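Local coordinates for fatty acid multifunctional protein (atmfp2) (Arabidopsis thaliana, PDB 2WTB) that hydrates long-chain enoyl-CoAs and dehydrogenates 3-hydroxyacyl-CoAs of varied length in peroxisomal fatty acid beta-oxidation during seed germination, at residues A398-N402 against I403-Q407; S428-L432 against N433-E437; N466-A470 against Q471-D475. All blocks are in the same frame, centred on the assembly; numbering follows the deposited sequence.

All three contacts are helix starts in the NAD-binding region of the 3-hydroxyacyl-CoA dehydrogenase part, and they follow in series along the chain. Contacts 1 and 2 are neighbours, with centres about 9 Å apart. They are joined by Glu401 OE1 to Thr429 OG1 at 2.8 Å, a probable hydrogen bond, and by Ile430 CD1 against Lys406 CD at 3.6 Å. Contact 3 has its centre about 16 Å from that of contact 2, which it touches through His467 and Asn433, and about 22 Å from that of contact 1. All lie away from the predicted catalytic glutamates Glu119 and Glu139. Contact 1 touches the GxGxxG-type sequence that probably forms the dinucleotide-binding loop.

Contact 1 (A398-N402 against I403-Q407)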
loop_
_atom_site.group_PDB
_atom_site.type_symbol
_atom_site.label_atom_id
_atom_site.label_comp_id
_atom_site.label_asym_id
_atom_site.label_seq_id
_atom_site.Cartn_x
_atom_site.Cartn_y
_atom_site.Cartn_z
ATOM N N ALA A 398 -18.895 18.130 1.194
ATOM C CA ALA A 398 -19.171 16.986 0.328
ATOM C C ALA A 398 -20.606 17.017 -0.186
ATOM O O ALA A 398 -21.350 16.043 -0.050
ATOM C CB ALA A 398 -18.894 15.682 1.060
ATOM N N VAL A 399 -20.988 18.144 -0.775
ATOM C CA VAL A 399 -22.332 18.328 -1.307
ATOM C C VAL A 399 -22.361 18.000 -2.799
ATOM O O VAL A 399 -21.312 17.908 -3.436
ATOM C CB VAL A 399 -22.821 19.774 -1.057
ATOM C CG1 VAL A 399 -24.152 20.026 -1.737
ATOM C CG2 VAL A 399 -22.937 20.033 0.432
ATOM N N ILE A 400 -23.560 17.805 -3.347
ATOM C CA ILE A 400 -23.725 17.548 -4.776
ATOM C C ILE A 400 -22.848 18.472 -5.621
ATOM O O ILE A 400 -22.512 19.580 -5.201
ATOM C CB ILE A 400 -25.190 17.725 -5.220
ATOM C CG1 ILE A 400 -25.657 19.158 -4.956
ATOM C CG2 ILE A 400 -26.093 16.713 -4.524
ATOM C CD1 ILE A 400 -27.057 19.444 -5.453
ATOM N N GLU A 401 -22.486 18.008 -6.813
ATOM C CA GLU A 401 -21.622 18.773 -7.706
ATOM C C GLU A 401 -22.368 19.938 -8.352
ATOM O O GLU A 401 -22.559 19.972 -9.568
ATOM C CB GLU A 401 -21.017 17.864 -8.779
ATOM C CG GLU A 401 -20.134 16.757 -8.220
ATOM C CD GLU A 401 -18.896 17.289 -7.520
ATOM O OE1 GLU A 401 -18.134 18.048 -8.154
ATOM O OE2 GLU A 401 -18.682 16.943 -6.339
ATOM N N ASN A 402 -22.786 20.891 -7.524
ATOM C CA ASN A 402 -23.473 22.089 -7.992
ATOM C C ASN A 402 -22.685 23.344 -7.632
ATOM O O ASN A 402 -22.537 23.673 -6.457
ATOM C CB ASN A 402 -24.882 22.161 -7.397
ATOM C CG ASN A 402 -25.585 23.471 -7.711
ATOM O OD1 ASN A 402 -25.131 24.252 -8.546
ATOM N ND2 ASN A 402 -26.705 23.715 -7.040
ATOM N N ILE A 403 -22.184 24.039 -8.649
ATOM C CA ILE A 403 -21.353 25.224 -8.441
ATOM C C ILE A 403 -22.071 26.303 -7.635
ATOM O O ILE A 403 -21.566 26.764 -6.610
ATOM C CB ILE A 403 -20.893 25.834 -9.777
ATOM C CG1 ILE A 403 -20.232 24.767 -10.651
ATOM C CG2 ILE A 403 -19.944 26.996 -9.525
ATOM C CD1 ILE A 403 -19.833 25.263 -12.025
ATOM N N SER A 404 -23.244 26.707 -8.112
ATOM C CA SER A 404 -24.046 27.719 -7.437
ATOM C C SER A 404 -24.153 27.440 -5.940
ATOM O O SER A 404 -24.009 28.345 -5.117
ATOM C CB SER A 404 -25.443 27.783 -8.060
ATOM O OG SER A 404 -26.301 28.620 -7.305
ATOM N N LEU A 405 -24.399 26.179 -5.599
ATOM C CA LEU A 405 -24.581 25.768 -4.210
ATOM C C LEU A 405 -23.269 25.742 -3.424
ATOM O O LEU A 405 -23.226 26.162 -2.267
ATOM C CB LEU A 405 -25.270 24.401 -4.153
ATOM C CG LEU A 405 -25.302 23.641 -2.825
ATOM C CD1 LEU A 405 -25.757 24.528 -1.679
ATOM C CD2 LEU A 405 -26.205 22.425 -2.952
ATOM N N LYS A 406 -22.204 25.248 -4.051
ATOM C CA LYS A 406 -20.896 25.192 -3.398
ATOM C C LYS A 406 -20.356 26.588 -3.095
ATOM O O LYS A 406 -19.855 26.845 -2.000
ATOM C CB LYS A 406 -19.893 24.412 -4.252
ATOM C CG LYS A 406 -19.938 22.902 -4.066
ATOM C CD LYS A 406 -19.098 22.202 -5.126
ATOM C CE LYS A 406 -18.661 20.814 -4.685
ATOM N NZ LYS A 406 -19.803 19.881 -4.525
ATOM N N GLN A 407 -20.458 27.485 -4.070
ATOM C CA GLN A 407 -20.015 28.862 -3.889
ATOM C C GLN A 407 -20.660 29.476 -2.654
ATOM O O GLN A 407 -20.034 30.258 -1.936
ATOM C CB GLN A 407 -20.353 29.704 -5.121
ATOM C CG GLN A 407 -19.379 29.546 -6.275
ATOM C CD GLN A 407 -19.832 30.277 -7.525
ATOM O OE1 GLN A 407 -21.028 30.473 -7.748
ATOM N NE2 GLN A 407 -18.875 30.681 -8.353
#
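Lys406 reaches back from the first turn of its helix to the loop that leads into it. Its chain runs nearly straight and bends only at the last torsion (chi4 65°), which brings NZ to the carbonyl of Ile400. The hydrogen bond from Lys406 NZ to Ile400 O is 2.8 Å long. NZ lies above the carbonyl plane, 58° out of it. Asn402 N donates to the same oxygen from the opposite face, closing an inverse gamma turn centred on Glu401. Lys406 NZ also forms a salt bridge to Glu397 and a long one, 3.6 Å, to Glu401 OE2. The other carboxylate oxygen, Glu401 OE1, is held by the loop after strand 422-425, through the hydroxyls of Thr427 and Thr429 and Ser428 N.

Leu405 packs on the loop beside this polar site. Leu405 CD2 meets Val399 CG1 at 3.4 Å and Ile400 CG1 at 3.9 Å, and the leucine crosses both side chains at about a right angle. Asn402, the N-cap residue, lays ND2 3.3 Å from Leu405 CB. Asn402 O accepts from Lys406 N at 2.9 Å. The segment thus joins strand 394-397 to helix 403-416, with the loop after strand 422-425 lying against Glu401, Ile403 and Lys406.

Contact 2 (S428-L432 against N433-E437)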
loop_
_atom_site.group_PDB
_atom_site.type_symbol
_atom_site.label_atom_id
_atom_site.label_comp_id
_atom_site.label_asym_id
_atom_site.label_seq_id
_atom_site.Cartn_x
_atom_site.Cartn_y
_atom_site.Cartn_z
ATOM N N SER A 428 -15.246 16.944 -7.066
ATOM C CA SER A 428 -14.614 16.018 -7.994
ATOM C C SER A 428 -14.635 16.536 -9.428
ATOM O O SER A 428 -13.781 16.175 -10.241
ATOM C CB SER A 428 -15.302 14.653 -7.922
ATOM O OG SER A 428 -14.603 13.688 -8.687
ATOM N N THR A 429 -15.609 17.385 -9.735
ATOM C CA THR A 429 -15.811 17.846 -11.103
ATOM C C THR A 429 -15.833 19.366 -11.217
ATOM O O THR A 429 -16.029 19.908 -12.304
ATOM C CB THR A 429 -17.130 17.303 -11.679
ATOM O OG1 THR A 429 -18.232 17.837 -10.935
ATOM C CG2 THR A 429 -17.159 15.785 -11.601
ATOM N N ILE A 430 -15.634 20.053 -10.097
ATOM C CA ILE A 430 -15.724 21.507 -10.088
ATOM C C ILE A 430 -14.396 22.173 -9.739
ATOM O O ILE A 430 -13.708 21.766 -8.802
ATOM C CB ILE A 430 -16.830 21.997 -9.130
ATOM C CG1 ILE A 430 -18.178 21.394 -9.533
ATOM C CG2 ILE A 430 -16.904 23.515 -9.127
ATOM C CD1 ILE A 430 -19.342 21.865 -8.689
ATOM N N ASP A 431 -14.046 23.197 -10.513
ATOM C CA ASP A 431 -12.826 23.968 -10.304
ATOM C C ASP A 431 -12.807 24.624 -8.922
ATOM O O ASP A 431 -13.668 25.444 -8.600
ATOM C CB ASP A 431 -12.699 25.029 -11.403
ATOM C CG ASP A 431 -11.565 26.008 -11.153
ATOM O OD1 ASP A 431 -10.703 25.734 -10.293
ATOM O OD2 ASP A 431 -11.537 27.058 -11.829
ATOM N N LEU A 432 -11.816 24.260 -8.114
ATOM C CA LEU A 432 -11.682 24.792 -6.761
ATOM C C LEU A 432 -11.671 26.324 -6.717
ATOM O O LEU A 432 -12.151 26.928 -5.757
ATOM C CB LEU A 432 -10.425 24.235 -6.085
ATOM C CG LEU A 432 -10.516 22.848 -5.444
ATOM C CD1 LEU A 432 -10.957 21.810 -6.452
ATOM C CD2 LEU A 432 -9.180 22.461 -4.852
ATOM N N ASN A 433 -11.125 26.947 -7.755
ATOM C CA ASN A 433 -11.046 28.407 -7.803
ATOM C C ASN A 433 -12.401 29.096 -7.929
ATOM O O ASN A 433 -12.563 30.242 -7.507
ATOM C CB ASN A 433 -10.111 28.865 -8.924
ATOM C CG ASN A 433 -8.652 28.724 -8.549
ATOM O OD1 ASN A 433 -7.835 28.258 -9.342
ATOM N ND2 ASN A 433 -8.319 29.117 -7.325
ATOM N N LYS A 434 -13.373 28.397 -8.507
ATOM C CA LYS A 434 -14.707 28.960 -8.678
ATOM C C LYS A 434 -15.556 28.788 -7.422
ATOM O O LYS A 434 -16.486 29.557 -7.180
ATOM C CB LYS A 434 -15.404 28.343 -9.893
ATOM C CG LYS A 434 -14.840 28.814 -11.220
ATOM C CD LYS A 434 -15.531 28.141 -12.390
ATOM C CE LYS A 434 -14.879 28.526 -13.708
ATOM N NZ LYS A 434 -15.496 27.809 -14.859
ATOM N N ILE A 435 -15.227 27.780 -6.624
ATOM C CA ILE A 435 -15.945 27.528 -5.381
ATOM C C ILE A 435 -15.724 28.661 -4.380
ATOM O O ILE A 435 -16.658 29.100 -3.707
ATOM C CB ILE A 435 -15.524 26.189 -4.748
ATOM C CG1 ILE A 435 -15.911 25.026 -5.664
ATOM C CG2 ILE A 435 -16.158 26.023 -3.379
ATOM C CD1 ILE A 435 -15.562 23.662 -5.101
ATOM N N GLY A 436 -14.486 29.138 -4.293
ATOM C CA GLY A 436 -14.149 30.214 -3.378
ATOM C C GLY A 436 -14.279 31.595 -3.995
ATOM O O GLY A 436 -13.648 32.548 -3.540
ATOM N N GLU A 437 -15.106 31.700 -5.030
ATOM C CA GLU A 437 -15.293 32.958 -5.742
ATOM C C GLU A 437 -15.812 34.073 -4.838
ATOM O O GLU A 437 -15.310 35.198 -4.878
ATOM C CB GLU A 437 -16.248 32.762 -6.921
ATOM C CG GLU A 437 -16.574 34.039 -7.678
ATOM C CD GLU A 437 -15.372 34.613 -8.406
ATOM O OE1 GLU A 437 -14.393 33.867 -8.628
ATOM O OE2 GLU A 437 -15.408 35.812 -8.757
#
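With chi1 at 172°, the carboxylate of Asp431 folds forward over the helix start, and OD1 accepts from Asn433 N at 2.8 Å. The N-H comes from above the carboxylate plane, 64° out of it. OD1 also accepts from Asn492 ND2, so two donors grip this oxygen. Asp431 OD2 lies beside the aliphatic chain of Lys434, 3.8 Å from Lys434 CG; the two side chains cross at about a right angle. The lysine is extended past CG, and its NZ stays 5.0 Å from Asp431 OD2, too far for a salt bridge. The carboxylate and the amide of Asn433 stand nearly perpendicular.

The backbone oxygen Asp431 O takes Lys434 N at 3.0 Å and, weakly, Ile435 N. On the apolar side Ile430 CG2 meets Ile435 CG1 at 3.9 Å, again nearly at right angles. Replacing Asp431 by alanine removes the carboxylate, which would probably leave Asn433 N and Asn492 ND2 without this acceptor and weaken the helix start.

The OD1 bond to the N-H two residues on is an Asx turn at an N-cap. The Ile430–Ile435 pair bracketing it is a hydrophobic staple. Together they start the short helix 432-435, after strand 422-425 of the Rossmann-type sheet.

Contact 3 (N466-A470 against Q471-D475); sequences NHTSA and QVIVD
Ser469 caps the helix that begins at Ala470, bonding to Val472 and Ile473, and both of its oxygens take part. Ser469 OG sits between the backbone N and the carbonyl carbon (chi1 72°), a rotation that brings it to Val472 N at 3.4 Å. This capping bond is weak. OG also bonds weakly to Asp443 O. Beside the capping bond, Ser469 OG lies 3.1 Å from Val472 CG2, a close contact.

The backbone oxygen Ser469 O accepts the straighter bond: Ile473 N reaches it at 3.3 Å, in the carbonyl plane and at 161°. A second, weak bond to Ser469 O comes from Val472 N at 3.0 Å. Val472 N therefore divides its proton between two acceptors of one residue and is firmly held by neither. One residue on, Ala470 O accepts from Val474 N at 2.8 Å, almost straight at 171°, and the regular helix is under way.

The hydroxyl of Thr468 bonds instead to Thr465 N and to Ile445 O of strand 445-450. Its methyl turns to the helix, where Thr468 CG2 meets Ile473 CG1 at 3.5 Å, crossing at about a right angle, in the positions of a hydrophobic staple. Within the first turns Gln471 NE2 donates to Asp475 OD1 at 2.9 Å, meeting the carboxylate from above its plane. The same nitrogen also bonds Val308 O, and Asp475 OD2 forms a salt bridge with Arg310.

The N-H groups of Val472, Ile473 and Val474 are thus met by Ser469 and Ala470, and the side-chain polar groups largely by residues elsewhere. Because the side-chain cap is weak, the entry into helix 470-482 probably depends more on the backbone bonds and on this apolar contact.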
loop_
_atom_site.group_PDB
_atom_site.type_symbol
_atom_site.label_atom_id
_atom_site.label_comp_id
_atom_site.label_asym_id
_atom_site.label_seq_id
_atom_site.Cartn_x
_atom_site.Cartn_y
_atom_site.Cartn_z
ATOM N N ASN A 466 -3.156 27.592 -7.078
ATOM C CA ASN A 466 -2.083 28.575 -7.122
ATOM C C ASN A 466 -2.078 29.391 -5.838
ATOM O O ASN A 466 -1.091 30.048 -5.510
ATOM C CB ASN A 466 -2.266 29.514 -8.313
ATOM C CG ASN A 466 -2.469 28.773 -9.615
ATOM O OD1 ASN A 466 -3.373 29.094 -10.390
ATOM N ND2 ASN A 466 -1.630 27.773 -9.866
ATOM N N HIS A 467 -3.191 29.339 -5.113
ATOM C CA HIS A 467 -3.374 30.168 -3.928
ATOM C C HIS A 467 -3.252 29.383 -2.623
ATOM O O HIS A 467 -2.900 29.945 -1.586
ATOM C CB HIS A 467 -4.724 30.884 -3.994
ATOM C CG HIS A 467 -4.948 31.622 -5.276
ATOM N ND1 HIS A 467 -4.455 32.890 -5.502
ATOM C CD2 HIS A 467 -5.604 31.268 -6.406
ATOM C CE1 HIS A 467 -4.800 33.285 -6.713
ATOM N NE2 HIS A 467 -5.501 32.321 -7.283
ATOM N N THR A 468 -3.547 28.089 -2.671
ATOM C CA THR A 468 -3.446 27.256 -1.480
ATOM C C THR A 468 -2.109 27.492 -0.794
ATOM O O THR A 468 -1.053 27.342 -1.407
ATOM C CB THR A 468 -3.581 25.760 -1.812
ATOM O OG1 THR A 468 -4.839 25.520 -2.453
ATOM C CG2 THR A 468 -3.495 24.929 -0.542
ATOM N N SER A 469 -2.161 27.867 0.479
ATOM C CA SER A 469 -0.948 28.133 1.239
ATOM C C SER A 469 -0.239 26.839 1.626
ATOM O O SER A 469 -0.880 25.840 1.951
ATOM C CB SER A 469 -1.266 28.948 2.491
ATOM O OG SER A 469 -1.936 28.154 3.451
ATOM N N ALA A 470 1.089 26.866 1.590
ATOM C CA ALA A 470 1.886 25.699 1.935
ATOM C C ALA A 470 1.494 25.128 3.292
ATOM O O ALA A 470 1.432 23.910 3.465
ATOM C CB ALA A 470 3.365 26.044 1.915
ATOM N N GLN A 471 1.228 26.010 4.249
ATOM C CA GLN A 471 0.914 25.585 5.610
ATOM C C GLN A 471 -0.372 24.765 5.679
ATOM O O GLN A 471 -0.492 23.861 6.503
ATOM C CB GLN A 471 0.827 26.789 6.550
ATOM C CG GLN A 471 0.351 26.448 7.955
ATOM C CD GLN A 471 1.361 25.634 8.737
ATOM O OE1 GLN A 471 2.530 26.011 8.852
ATOM N NE2 GLN A 471 0.913 24.514 9.289
ATOM N N VAL A 472 -1.332 25.085 4.817
ATOM C CA VAL A 472 -2.575 24.324 4.758
ATOM C C VAL A 472 -2.323 22.933 4.174
ATOM O O VAL A 472 -2.886 21.939 4.637
ATOM C CB VAL A 472 -3.661 25.054 3.941
ATOM C CG1 VAL A 472 -4.869 24.152 3.725
ATOM C CG2 VAL A 472 -4.078 26.333 4.644
ATOM N N ILE A 473 -1.468 22.871 3.158
ATOM C CA ILE A 473 -1.108 21.600 2.541
ATOM C C ILE A 473 -0.365 20.713 3.534
ATOM O O ILE A 473 -0.668 19.529 3.668
ATOM C CB ILE A 473 -0.244 21.813 1.289
ATOM C CG1 ILE A 473 -1.078 22.447 0.173
ATOM C CG2 ILE A 473 0.350 20.498 0.826
ATOM C CD1 ILE A 473 -0.269 22.869 -1.029
ATOM N N VAL A 474 0.607 21.293 4.229
ATOM C CA VAL A 474 1.344 20.575 5.260
ATOM C C VAL A 474 0.393 20.054 6.335
ATOM O O VAL A 474 0.588 18.963 6.872
ATOM C CB VAL A 474 2.426 21.469 5.901
ATOM C CG1 VAL A 474 2.824 20.946 7.277
ATOM C CG2 VAL A 474 3.636 21.580 4.982
ATOM N N ASP A 475 -0.640 20.833 6.637
ATOM C CA ASP A 475 -1.642 20.424 7.614
ATOM C C ASP A 475 -2.411 19.202 7.130
ATOM O O ASP A 475 -2.461 18.176 7.804
ATOM C CB ASP A 475 -2.615 21.570 7.898
ATOM C CG ASP A 475 -1.996 22.667 8.743
ATOM O OD1 ASP A 475 -0.996 22.393 9.438
ATOM O OD2 ASP A 475 -2.511 23.804 8.713
#